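Local coordinates for alpha-actinin-like protein 1 (Schizosaccharomyces pombe, PDB 5BVR) that binds actin filaments through a tandem pair of calponin-homology domains, and takes part in forming and organising the actin ring and in cytokinesis and septation, at residues T17-T22 with T110-F115; Q47-I52 with L78-S83; R59-P64 with R70-N75. One frame throughout, in Å; residues are numbered along the deposited sequence.

Contact 1 (T17-T22 with T110-F115)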
# COMPACT_ATOMS: atom_id res chain seq x y z
N THR A 17 -4.52 -5.23 -4.07
CA THR A 17 -5.23 -5.00 -5.33
C THR A 17 -5.56 -3.53 -5.47
O THR A 17 -5.33 -2.93 -6.52
CB THR A 17 -6.50 -5.84 -5.41
OG1 THR A 17 -6.15 -7.21 -5.36
CG2 THR A 17 -7.29 -5.56 -6.69
N LYS A 18 -6.07 -2.91 -4.40
CA LYS A 18 -6.41 -1.50 -4.46
C LYS A 18 -5.15 -0.65 -4.70
O LYS A 18 -5.19 0.31 -5.50
CB LYS A 18 -7.16 -1.07 -3.19
CG LYS A 18 -8.62 -1.51 -3.20
CD LYS A 18 -9.35 -1.24 -1.90
CE LYS A 18 -9.41 -2.50 -1.06
NZ LYS A 18 -10.13 -2.35 0.23
N TRP A 19 -4.03 -1.00 -4.06
CA TRP A 19 -2.77 -0.29 -4.25
C TRP A 19 -2.34 -0.40 -5.73
O TRP A 19 -2.02 0.61 -6.36
CB TRP A 19 -1.70 -0.86 -3.31
CG TRP A 19 -0.36 -0.26 -3.58
CD1 TRP A 19 0.13 0.93 -3.08
CD2 TRP A 19 0.64 -0.79 -4.43
NE1 TRP A 19 1.41 1.13 -3.56
CE2 TRP A 19 1.73 0.10 -4.41
CE3 TRP A 19 0.74 -1.94 -5.20
CZ2 TRP A 19 2.90 -0.15 -5.12
CZ3 TRP A 19 1.89 -2.18 -5.90
CH2 TRP A 19 2.95 -1.29 -5.87
N PHE A 20 -2.39 -1.61 -6.26
CA PHE A 20 -2.01 -1.90 -7.65
C PHE A 20 -2.85 -1.00 -8.56
O PHE A 20 -2.32 -0.35 -9.48
CB PHE A 20 -2.24 -3.40 -7.91
CG PHE A 20 -1.41 -4.01 -9.02
CD1 PHE A 20 -1.46 -3.53 -10.31
CD2 PHE A 20 -0.66 -5.15 -8.74
CE1 PHE A 20 -0.72 -4.15 -11.30
CE2 PHE A 20 0.06 -5.78 -9.73
CZ PHE A 20 0.03 -5.27 -11.01
N ASN A 21 -4.15 -0.95 -8.30
CA ASN A 21 -5.06 -0.16 -9.13
C ASN A 21 -4.86 1.34 -9.03
O ASN A 21 -5.04 2.04 -10.04
CB ASN A 21 -6.51 -0.53 -8.88
CG ASN A 21 -6.85 -1.89 -9.42
OD1 ASN A 21 -6.17 -2.40 -10.31
ND2 ASN A 21 -7.88 -2.49 -8.88
N THR A 22 -4.48 1.87 -7.87
CA THR A 22 -4.15 3.29 -7.81
C THR A 22 -3.01 3.64 -8.78
O THR A 22 -2.97 4.72 -9.36
CB THR A 22 -3.77 3.79 -6.39
OG1 THR A 22 -2.53 3.21 -5.97
CG2 THR A 22 -4.86 3.48 -5.41
N THR A 110 6.96 -7.03 -2.05
CA THR A 110 8.32 -6.64 -2.36
C THR A 110 8.33 -5.30 -3.13
O THR A 110 9.17 -4.44 -2.86
CB THR A 110 9.01 -7.76 -3.17
OG1 THR A 110 9.19 -8.88 -2.30
CG2 THR A 110 10.39 -7.33 -3.65
N LEU A 111 7.37 -5.14 -4.04
CA LEU A 111 7.25 -3.92 -4.84
C LEU A 111 6.76 -2.75 -3.99
O LEU A 111 7.26 -1.65 -4.12
CB LEU A 111 6.34 -4.14 -6.04
CG LEU A 111 6.77 -5.27 -7.00
CD1 LEU A 111 5.79 -5.35 -8.15
CD2 LEU A 111 8.17 -5.02 -7.52
N ILE A 112 5.80 -2.99 -3.09
CA ILE A 112 5.33 -1.94 -2.20
C ILE A 112 6.49 -1.49 -1.33
O ILE A 112 6.74 -0.30 -1.14
CB ILE A 112 4.12 -2.44 -1.36
CG1 ILE A 112 2.91 -2.60 -2.27
CG2 ILE A 112 3.78 -1.42 -0.26
CD1 ILE A 112 1.75 -3.37 -1.62
N LEU A 113 7.23 -2.45 -0.81
CA LEU A 113 8.32 -2.10 0.10
C LEU A 113 9.36 -1.27 -0.61
O LEU A 113 9.82 -0.25 -0.10
CB LEU A 113 8.94 -3.38 0.67
CG LEU A 113 10.07 -3.14 1.68
CD1 LEU A 113 9.61 -2.27 2.85
CD2 LEU A 113 10.58 -4.49 2.18
N ARG A 114 9.69 -1.64 -1.85
CA ARG A 114 10.75 -0.95 -2.54
C ARG A 114 10.30 0.40 -3.05
O ARG A 114 11.02 1.40 -2.93
CB ARG A 114 11.26 -1.79 -3.70
CG ARG A 114 12.24 -1.09 -4.61
CD ARG A 114 13.52 -0.64 -3.94
NE ARG A 114 14.45 -0.17 -4.96
CZ ARG A 114 14.40 1.02 -5.53
NH1 ARG A 114 13.48 1.91 -5.17
NH2 ARG A 114 15.28 1.34 -6.47
N PHE A 115 9.11 0.45 -3.63
CA PHE A 115 8.71 1.64 -4.38
C PHE A 115 7.82 2.61 -3.61
O PHE A 115 7.60 3.74 -4.04
CB PHE A 115 8.07 1.23 -5.71
CG PHE A 115 9.05 0.60 -6.65
CD1 PHE A 115 9.99 1.38 -7.30
CD2 PHE A 115 9.06 -0.77 -6.84
CE1 PHE A 115 10.92 0.80 -8.14
CE2 PHE A 115 9.98 -1.36 -7.68
CZ PHE A 115 10.91 -0.57 -8.35
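Ile112 lays its longer branch flat over the indole of Trp19, and this branch carries most of the contact between helices 11-25 and 101-117. From CB, which stands clear of the indole, CG1 is set anti to the carbonyl carbon (chi1 -70°) and comes down on the six-membered ring. CG1 of Ile112 lies 3.5 Å from the centroid of that ring in Trp19, a CH-pi contact only 5° off the ring normal. Its two nearest ring atoms are those of the indole fusion: Ile112 CG1 is 3.6 Å from both CD2 and CE2 of Trp19. Beyond it, Ile112 CD1 ends 4.0 Å from CE3 of Trp19. Leu111 contributes more lightly, with CB 4.4 Å from Trp19 CH2. The Trp19 CB bond already faces helix 101-117, and chi1 of 174° carries the indole on under Ile112. Trp19 O accepts a 2.7 Å hydrogen bond from Thr22 OG1, while NE1 makes a weak one to Thr116. Thr222, on helix 217-234 of the second calponin-homology domain, touches both Trp19 and Ile112, placing the pair where the two domains meet. Leu111 and Ile112 end the actin-binding region 88-112, but here they are buried as core packing of the first domain. With no polar pair across the segments, cohesion rests on dispersion, the CH-pi contact and burial of the indole face, and so on shape.

Contact 2 (Q47-I52 with L78-S83)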
# COMPACT_ATOMS: atom_id res chain seq x y z
N GLN A 47 3.40 -3.13 -16.83
CA GLN A 47 2.91 -1.76 -16.77
C GLN A 47 3.06 -1.17 -15.36
O GLN A 47 3.48 -0.02 -15.22
CB GLN A 47 1.48 -1.69 -17.28
CG GLN A 47 1.39 -2.00 -18.78
CD GLN A 47 -0.03 -2.04 -19.33
OE1 GLN A 47 -0.96 -2.51 -18.68
NE2 GLN A 47 -0.19 -1.55 -20.54
N LEU A 48 2.71 -1.94 -14.33
CA LEU A 48 2.95 -1.49 -12.95
C LEU A 48 4.40 -1.07 -12.75
O LEU A 48 4.69 0.01 -12.21
CB LEU A 48 2.59 -2.59 -11.94
CG LEU A 48 2.87 -2.21 -10.47
CD1 LEU A 48 1.91 -1.14 -9.99
CD2 LEU A 48 2.78 -3.45 -9.60
N LEU A 49 5.33 -1.90 -13.19
CA LEU A 49 6.75 -1.65 -12.98
C LEU A 49 7.20 -0.37 -13.69
O LEU A 49 7.99 0.39 -13.14
CB LEU A 49 7.58 -2.85 -13.43
CG LEU A 49 7.41 -4.08 -12.56
CD1 LEU A 49 7.99 -5.32 -13.26
CD2 LEU A 49 8.06 -3.90 -11.18
N GLU A 50 6.68 -0.12 -14.88
CA GLU A 50 7.02 1.11 -15.59
C GLU A 50 6.57 2.32 -14.78
O GLU A 50 7.29 3.31 -14.69
CB GLU A 50 6.37 1.12 -16.98
CG GLU A 50 7.04 0.16 -17.95
CD GLU A 50 6.47 0.22 -19.35
OE1 GLU A 50 5.25 0.47 -19.50
OE2 GLU A 50 7.26 0.01 -20.31
N ILE A 51 5.40 2.20 -14.16
CA ILE A 51 4.80 3.29 -13.40
C ILE A 51 5.56 3.56 -12.10
O ILE A 51 5.97 4.70 -11.83
CB ILE A 51 3.31 3.00 -13.10
CG1 ILE A 51 2.52 2.93 -14.41
CG2 ILE A 51 2.71 4.07 -12.17
CD1 ILE A 51 1.13 2.37 -14.28
N ILE A 52 5.73 2.53 -11.28
CA ILE A 52 6.35 2.74 -9.97
C ILE A 52 7.87 2.88 -10.08
O ILE A 52 8.50 3.50 -9.20
CB ILE A 52 5.95 1.65 -8.96
CG1 ILE A 52 6.50 0.27 -9.36
CG2 ILE A 52 4.43 1.61 -8.81
CD1 ILE A 52 6.10 -0.89 -8.45
N LEU A 78 10.20 -10.09 -14.01
CA LEU A 78 11.00 -10.61 -12.91
C LEU A 78 12.45 -10.21 -13.08
O LEU A 78 13.11 -9.85 -12.10
CB LEU A 78 10.84 -12.13 -12.78
CG LEU A 78 9.43 -12.64 -12.49
CD1 LEU A 78 9.45 -14.15 -12.31
CD2 LEU A 78 8.84 -11.98 -11.28
N GLU A 79 12.94 -10.23 -14.31
CA GLU A 79 14.32 -9.84 -14.55
C GLU A 79 14.51 -8.37 -14.22
O GLU A 79 15.54 -8.00 -13.63
CB GLU A 79 14.75 -10.18 -15.98
CG GLU A 79 14.96 -11.68 -16.19
CD GLU A 79 15.97 -12.27 -15.22
OE1 GLU A 79 17.04 -11.65 -15.02
OE2 GLU A 79 15.68 -13.34 -14.64
N TYR A 80 13.53 -7.52 -14.54
CA TYR A 80 13.62 -6.10 -14.18
C TYR A 80 13.70 -5.94 -12.65
O TYR A 80 14.54 -5.22 -12.12
CB TYR A 80 12.44 -5.31 -14.75
CG TYR A 80 12.43 -3.89 -14.25
CD1 TYR A 80 13.27 -2.93 -14.81
CD2 TYR A 80 11.63 -3.52 -13.18
CE1 TYR A 80 13.28 -1.64 -14.33
CE2 TYR A 80 11.63 -2.22 -12.70
CZ TYR A 80 12.46 -1.29 -13.28
OH TYR A 80 12.45 -0.00 -12.79
N ILE A 81 12.81 -6.64 -11.95
CA ILE A 81 12.79 -6.59 -10.49
C ILE A 81 14.13 -7.01 -9.88
O ILE A 81 14.69 -6.32 -9.00
CB ILE A 81 11.63 -7.44 -9.96
CG1 ILE A 81 10.29 -6.80 -10.39
CG2 ILE A 81 11.69 -7.57 -8.43
CD1 ILE A 81 9.07 -7.71 -10.17
N LYS A 82 14.69 -8.09 -10.40
CA LYS A 82 15.99 -8.57 -9.96
C LYS A 82 17.08 -7.54 -10.25
O LYS A 82 17.96 -7.31 -9.41
CB LYS A 82 16.32 -9.90 -10.65
CG LYS A 82 17.64 -10.51 -10.24
CD LYS A 82 17.88 -11.83 -10.96
CE LYS A 82 19.22 -12.44 -10.56
NZ LYS A 82 19.48 -13.73 -11.27
N SER A 83 17.02 -6.92 -11.42
CA SER A 83 18.02 -5.93 -11.83
C SER A 83 18.09 -4.73 -10.89
O SER A 83 19.11 -4.04 -10.82
CB SER A 83 17.74 -5.44 -13.25
OG SER A 83 16.78 -4.40 -13.27
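Tyr80, which meets Leu49 across the contact, also takes part in its shortest polar bond: its carbonyl O accepts a 2.6 Å hydrogen bond from Ser83 OG. The hydroxyl comes in at 125° to the carbonyl, slightly off its plane, and the bond ties the last residue of helix 67-83 back to the residue three places earlier. The other polar end of Tyr80, its OH, is hydrogen-bonded to Glu55 OE2, which anchors the far end of the ring. CG of Tyr80 is anti to the backbone N (chi1 173°), bringing CD2 and CE2 up to Leu49 of helix 43-53. There Leu49 CB lies 4.2 Å from Tyr80 CE2, and Leu49 CD1 is 4.1 Å from Tyr80 CD2, an oblique approach to the ring. The forked end of Leu49 also engages Ile81, the two side chains crossing at about a right angle. The tightest point is Leu49 CD2 against Ile81 CG1 at 3.7 Å, with the second methyl, Leu49 CD1, 4.0 Å from the same Ile81 CG1. Leu49 thus enters between the Tyr80 ring and the Ile81 branch. It also meets Leu111 of helix 101-117, so the contact is part of the hydrophobic core of the first calponin-homology domain, where helices 43-53, 67-83 and 101-117 converge. Across the segments the union is wholly hydrophobic and rests on shape; the OH bond to Glu55 probably restrains the Tyr80 ring beside Leu49, while the Ser83 bond steadies the backbone at the helix end.

Contact 3 (R59-P64 with R70-N75)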
# COMPACT_ATOMS: atom_id res chain seq x y z
N ARG A 59 9.69 -3.27 -25.39
CA ARG A 59 8.67 -4.06 -26.04
C ARG A 59 8.37 -5.36 -25.30
O ARG A 59 9.23 -5.94 -24.64
CB ARG A 59 9.02 -4.30 -27.52
CG ARG A 59 8.14 -3.45 -28.45
CD ARG A 59 8.53 -3.57 -29.91
NE ARG A 59 9.06 -4.89 -30.23
CZ ARG A 59 10.35 -5.17 -30.42
NH1 ARG A 59 11.28 -4.22 -30.35
NH2 ARG A 59 10.72 -6.41 -30.70
N TYR A 60 7.13 -5.78 -25.38
CA TYR A 60 6.71 -7.06 -24.81
C TYR A 60 5.53 -7.54 -25.61
O TYR A 60 5.09 -6.85 -26.53
CB TYR A 60 6.37 -6.90 -23.33
CG TYR A 60 5.31 -5.87 -23.05
CD1 TYR A 60 5.66 -4.55 -22.83
CD2 TYR A 60 3.96 -6.20 -23.01
CE1 TYR A 60 4.70 -3.59 -22.57
CE2 TYR A 60 2.99 -5.25 -22.75
CZ TYR A 60 3.37 -3.93 -22.53
OH TYR A 60 2.44 -2.95 -22.26
N ASN A 61 5.03 -8.73 -25.30
CA ASN A 61 3.95 -9.33 -26.08
C ASN A 61 2.62 -8.75 -25.62
O ASN A 61 2.19 -9.01 -24.51
CB ASN A 61 3.97 -10.84 -25.92
CG ASN A 61 5.32 -11.45 -26.23
OD1 ASN A 61 5.88 -11.23 -27.31
ND2 ASN A 61 5.85 -12.22 -25.29
N ARG A 62 1.97 -7.97 -26.47
CA ARG A 62 0.72 -7.31 -26.10
C ARG A 62 -0.52 -8.16 -26.38
O ARG A 62 -1.63 -7.81 -25.95
CB ARG A 62 0.63 -5.94 -26.79
CG ARG A 62 1.77 -5.00 -26.40
CD ARG A 62 1.64 -3.62 -27.02
NE ARG A 62 0.41 -2.95 -26.61
CZ ARG A 62 -0.04 -1.82 -27.15
NH1 ARG A 62 0.62 -1.23 -28.14
NH2 ARG A 62 -1.17 -1.29 -26.70
N ASN A 63 -0.34 -9.27 -27.09
CA ASN A 63 -1.41 -10.24 -27.33
C ASN A 63 -0.90 -11.65 -27.03
O ASN A 63 -0.81 -12.50 -27.91
CB ASN A 63 -1.87 -10.14 -28.80
CG ASN A 63 -3.29 -9.61 -28.95
OD1 ASN A 63 -3.89 -9.10 -28.01
ND2 ASN A 63 -3.83 -9.73 -30.16
N PRO A 64 -0.55 -11.91 -25.76
CA PRO A 64 0.14 -13.15 -25.39
C PRO A 64 -0.84 -14.30 -25.23
O PRO A 64 -1.06 -14.82 -24.12
CB PRO A 64 0.79 -12.78 -24.06
CG PRO A 64 -0.15 -11.83 -23.46
CD PRO A 64 -0.68 -11.00 -24.61
N ARG A 70 3.29 -15.51 -22.47
CA ARG A 70 2.97 -15.07 -21.12
C ARG A 70 4.19 -15.27 -20.25
O ARG A 70 4.56 -14.40 -19.46
CB ARG A 70 1.75 -15.83 -20.57
CG ARG A 70 0.48 -15.56 -21.39
CD ARG A 70 -0.83 -16.03 -20.73
NE ARG A 70 -0.96 -17.48 -20.66
CZ ARG A 70 -1.47 -18.24 -21.62
NH1 ARG A 70 -1.88 -17.70 -22.76
NH2 ARG A 70 -1.55 -19.55 -21.45
N LEU A 71 4.83 -16.43 -20.36
CA LEU A 71 6.06 -16.67 -19.64
C LEU A 71 7.13 -15.64 -20.01
O LEU A 71 7.80 -15.12 -19.13
CB LEU A 71 6.58 -18.08 -19.88
CG LEU A 71 5.73 -19.20 -19.27
CD1 LEU A 71 6.12 -20.54 -19.88
CD2 LEU A 71 5.86 -19.27 -17.76
N GLU A 72 7.25 -15.30 -21.29
CA GLU A 72 8.22 -14.29 -21.70
C GLU A 72 7.96 -12.96 -21.02
O GLU A 72 8.89 -12.31 -20.52
CB GLU A 72 8.20 -14.09 -23.23
CG GLU A 72 8.90 -15.16 -24.03
CD GLU A 72 8.73 -14.93 -25.53
OE1 GLU A 72 8.14 -13.90 -25.92
OE2 GLU A 72 9.17 -15.79 -26.30
N ASN A 73 6.69 -12.54 -21.01
CA ASN A 73 6.32 -11.28 -20.37
C ASN A 73 6.64 -11.30 -18.89
O ASN A 73 7.24 -10.37 -18.37
CB ASN A 73 4.83 -10.93 -20.55
CG ASN A 73 4.49 -10.47 -21.96
OD1 ASN A 73 5.37 -10.20 -22.78
ND2 ASN A 73 3.20 -10.34 -22.22
N VAL A 74 6.25 -12.37 -18.21
CA VAL A 74 6.48 -12.40 -16.78
C VAL A 74 7.98 -12.44 -16.48
O VAL A 74 8.45 -11.79 -15.53
CB VAL A 74 5.75 -13.60 -16.14
CG1 VAL A 74 6.13 -13.73 -14.69
CG2 VAL A 74 4.25 -13.43 -16.25
N ASN A 75 8.73 -13.20 -17.27
CA ASN A 75 10.16 -13.29 -17.08
C ASN A 75 10.81 -11.91 -17.26
O ASN A 75 11.71 -11.54 -16.50
CB ASN A 75 10.76 -14.32 -18.04
CG ASN A 75 12.24 -14.55 -17.81
OD1 ASN A 75 12.64 -15.05 -16.77
ND2 ASN A 75 13.05 -14.19 -18.79
O HOH W 1 7.93 -12.69 -28.75
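Asn73 grips the backbone of Asn61 at two points, its side-chain amide pairing with the loop much as a neighbouring strand would. Asn73 ND2 donates to Asn61 O at 2.8 Å, nearly straight at 164°, while Asn61 N returns a bond of 2.9 Å to Asn73 OD1; each acceptor is met in its carbonyl plane, on a lone pair. The CB bond of Asn73 faces the loop, and CG, anti to the carbonyl carbon (chi1 -74°), sets the amide against Asn61. Asn73 ND2 also bonds to Asp41 O, so this buried amide holds two parts of the chain together. Asn61 ND2 donates to Glu72 OE1 at 2.9 Å, on the anti side of the carboxylate, 25° out of its plane, and also reaches His69 O. One water donates to both Asn61 OD1 (2.9 Å) and Glu72 OE1 (3.1 Å). Farther along, Arg70 NH1 makes a longer bond of 3.3 Å to Pro64 O and another to Arg65 O. Apolar packing is modest: Pro64 CB rests 3.9 Å from Arg70 CG. The loop is thereby pinned to the first turns of helix 67-83, with Tyr60 and Pro64 leaning on helix 43-53, whose Ile46 touches Asn73 too.

How the contacts relate
All three contacts belong to the first calponin-homology domain and form a series running outward from the interdomain side. Contact 1 joins helices 11-25 and 101-117 about 5 Å from the centre of the chain; within the sequence it spans lies contact 2, which in turn spans contact 3. The centres of contacts 1 and 2 are about 12 Å apart, and they touch: Leu48 meets Phe20 and Leu111, and Leu49 meets Leu111. Contacts 2 and 3 share helix 67-83, with centres about 13 Å apart. Contacts 1 and 3 do not touch, their centres being about 21 Å apart. Core packing thus links the helices of this actin-binding part from its face toward the second domain out to a polar surface loop.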